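Local coordinates for alpha-1,2-Mannosidase (Trichoderma reesei, PDB 1HCU), which probably trims terminal alpha-1,2-linked mannose residues from high-mannose N-glycans as a calcium-dependent glycosyl hydrolase of family 47, at residues W185-D190 against P489-S494. Sequence-based numbering, arbitrary orientation.
Sequences WTRLSD and PFSIRS
The guanidinium of R187 lies against the backbone of S491, whose carbonyl O sits 3.3 Å from CZ of R187, over the centre of one face of the flat group. The angle at NE is too poor for a hydrogen bond, so this is a polar contact through the face, while NH2 of R187 brushes S491 CB at 3.5 Å. R187 CG, anti to the backbone N (chi1 -173°), lies 4.2 Å from CG of F490. The N-H groups turn to other partners: NH2 forms a salt bridge with D114, which also accepts the backbone N of S491, and NH1 bonds to the hydroxyl of Y257, itself bonded to D190 OD1. An alanine at R187 would probably leave D114 without this charge partner, the Y257 hydroxyl without its bond to NH1 and the S491 carbonyl without the guanidinium that covers it.

D190, about one turn further along the helix than R187, receives R493. R493 NE donates to the syn side of D190 OD1 at 2.8 Å, nearly straight at 165°, whereas the bonds from R493 NH1 to OD1 and OD2 are weak. The carboxylate and guanidinium planes are turned 56° apart, and R493 NH2 pairs with D258. CG2 of T186 lies 3.2 Å from NH1 of R493.

Together these contacts tie the second strand of the hairpin formed by 481-483 and 489-491, and the last modelled residues after it, to helix 182-192 of the (alpha/alpha)7 barrel characteristic of glycosyl hydrolase family 47.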
loop_
_atom_site.group_PDB
_atom_site.type_symbol
_atom_site.label_atom_id
_atom_site.label_comp_id
_atom_site.label_asym_id
_atom_site.label_seq_id
_atom_site.Cartn_x
_atom_site.Cartn_y
_atom_site.Cartn_z
ATOM N N TRP A 185 -6.885 12.430 5.647
ATOM C CA TRP A 185 -7.716 13.298 6.470
ATOM C C TRP A 185 -7.211 14.746 6.420
ATOM O O TRP A 185 -8.004 15.686 6.475
ATOM C CB TRP A 185 -7.762 12.762 7.908
ATOM C CG TRP A 185 -8.713 11.595 8.035
ATOM C CD1 TRP A 185 -8.617 10.379 7.411
ATOM C CD2 TRP A 185 -9.947 11.578 8.761
ATOM N NE1 TRP A 185 -9.721 9.613 7.701
ATOM C CE2 TRP A 185 -10.554 10.322 8.527
ATOM C CE3 TRP A 185 -10.602 12.504 9.583
ATOM C CZ2 TRP A 185 -11.790 9.968 9.087
ATOM C CZ3 TRP A 185 -11.835 12.152 10.142
ATOM C CH2 TRP A 185 -12.412 10.895 9.890
ATOM N N THR A 186 -5.898 14.927 6.301
ATOM C CA THR A 186 -5.345 16.272 6.205
ATOM C C THR A 186 -5.694 16.806 4.819
ATOM O O THR A 186 -6.032 17.976 4.657
ATOM C CB THR A 186 -3.804 16.287 6.390
ATOM O OG1 THR A 186 -3.482 15.979 7.754
ATOM C CG2 THR A 186 -3.236 17.659 6.046
ATOM N N ARG A 187 -5.637 15.924 3.825
ATOM C CA ARG A 187 -5.965 16.288 2.448
ATOM C C ARG A 187 -7.424 16.736 2.387
ATOM O O ARG A 187 -7.755 17.709 1.719
ATOM C CB ARG A 187 -5.743 15.087 1.510
ATOM C CG ARG A 187 -5.891 15.411 0.028
ATOM C CD ARG A 187 -4.957 16.548 -0.355
ATOM N NE ARG A 187 -5.212 17.089 -1.689
ATOM C CZ ARG A 187 -5.033 18.368 -2.019
ATOM N NH1 ARG A 187 -4.603 19.232 -1.103
ATOM N NH2 ARG A 187 -5.265 18.784 -3.262
ATOM N N LEU A 188 -8.291 16.023 3.099
ATOM C CA LEU A 188 -9.713 16.361 3.115
ATOM C C LEU A 188 -9.943 17.765 3.718
ATOM O O LEU A 188 -10.700 18.560 3.163
ATOM C CB LEU A 188 -10.499 15.294 3.901
ATOM C CG LEU A 188 -12.031 15.402 3.893
ATOM C CD1 LEU A 188 -12.542 15.299 2.470
ATOM C CD2 LEU A 188 -12.638 14.314 4.751
ATOM N N SER A 189 -9.294 18.066 4.846
ATOM C CA SER A 189 -9.440 19.380 5.476
ATOM C C SER A 189 -9.006 20.481 4.520
ATOM O O SER A 189 -9.649 21.522 4.426
ATOM C CB SER A 189 -8.588 19.494 6.745
ATOM O OG SER A 189 -9.074 18.663 7.777
ATOM N N ASP A 190 -7.904 20.252 3.819
ATOM C CA ASP A 190 -7.406 21.250 2.889
ATOM C C ASP A 190 -8.367 21.458 1.721
ATOM O O ASP A 190 -8.526 22.573 1.230
ATOM C CB ASP A 190 -6.027 20.844 2.364
ATOM C CG ASP A 190 -4.921 21.084 3.378
ATOM O OD1 ASP A 190 -3.760 20.743 3.067
ATOM O OD2 ASP A 190 -5.209 21.617 4.473
ATOM N N PRO A 489 -2.703 8.810 -5.618
ATOM C CA PRO A 489 -1.948 10.068 -5.599
ATOM C C PRO A 489 -2.749 11.326 -5.260
ATOM O O PRO A 489 -3.754 11.614 -5.903
ATOM C CB PRO A 489 -1.377 10.127 -7.010
ATOM C CG PRO A 489 -2.502 9.557 -7.821
ATOM C CD PRO A 489 -2.887 8.336 -7.002
ATOM N N PHE A 490 -2.293 12.080 -4.264
ATOM C CA PHE A 490 -2.957 13.321 -3.855
ATOM C C PHE A 490 -2.054 14.499 -4.209
ATOM O O PHE A 490 -0.830 14.364 -4.185
ATOM C CB PHE A 490 -3.166 13.345 -2.335
ATOM C CG PHE A 490 -3.983 12.213 -1.812
ATOM C CD1 PHE A 490 -3.801 11.761 -0.509
ATOM C CD2 PHE A 490 -4.941 11.601 -2.610
ATOM C CE1 PHE A 490 -4.568 10.705 -0.010
ATOM C CE2 PHE A 490 -5.706 10.558 -2.129
ATOM C CZ PHE A 490 -5.523 10.104 -0.825
ATOM N N SER A 491 -2.634 15.649 -4.545
ATOM C CA SER A 491 -1.802 16.825 -4.832
ATOM C C SER A 491 -1.277 17.278 -3.477
ATOM O O SER A 491 -1.975 17.136 -2.471
ATOM C CB SER A 491 -2.622 17.968 -5.436
ATOM O OG SER A 491 -3.083 17.660 -6.733
ATOM N N ILE A 492 -0.058 17.811 -3.440
ATOM C CA ILE A 492 0.516 18.286 -2.182
ATOM C C ILE A 492 -0.084 19.651 -1.838
ATOM O O ILE A 492 -0.509 20.388 -2.723
ATOM C CB ILE A 492 2.053 18.401 -2.267
ATOM C CG1 ILE A 492 2.448 19.561 -3.187
ATOM C CG2 ILE A 492 2.633 17.080 -2.790
ATOM C CD1 ILE A 492 3.933 19.852 -3.211
ATOM N N ARG A 493 -0.101 19.980 -0.552
ATOM C CA ARG A 493 -0.683 21.226 -0.060
ATOM C C ARG A 493 -0.584 22.496 -0.920
ATOM O O ARG A 493 -1.578 23.218 -1.064
ATOM C CB ARG A 493 -0.155 21.508 1.346
ATOM C CG ARG A 493 -0.729 22.749 2.003
ATOM C CD ARG A 493 -0.470 22.713 3.500
ATOM N NE ARG A 493 -1.451 21.899 4.205
ATOM C CZ ARG A 493 -1.317 21.486 5.460
ATOM N NH1 ARG A 493 -2.272 20.759 6.030
ATOM N NH2 ARG A 493 -0.212 21.778 6.139
ATOM N N SER A 494 0.581 22.790 -1.485
ATOM C CA SER A 494 0.685 23.999 -2.304
ATOM C C SER A 494 0.374 25.229 -1.448
ATOM O O SER A 494 1.269 25.985 -1.073
ATOM C CB SER A 494 -0.313 23.945 -3.473
ATOM O OG SER A 494 -0.047 22.853 -4.336
#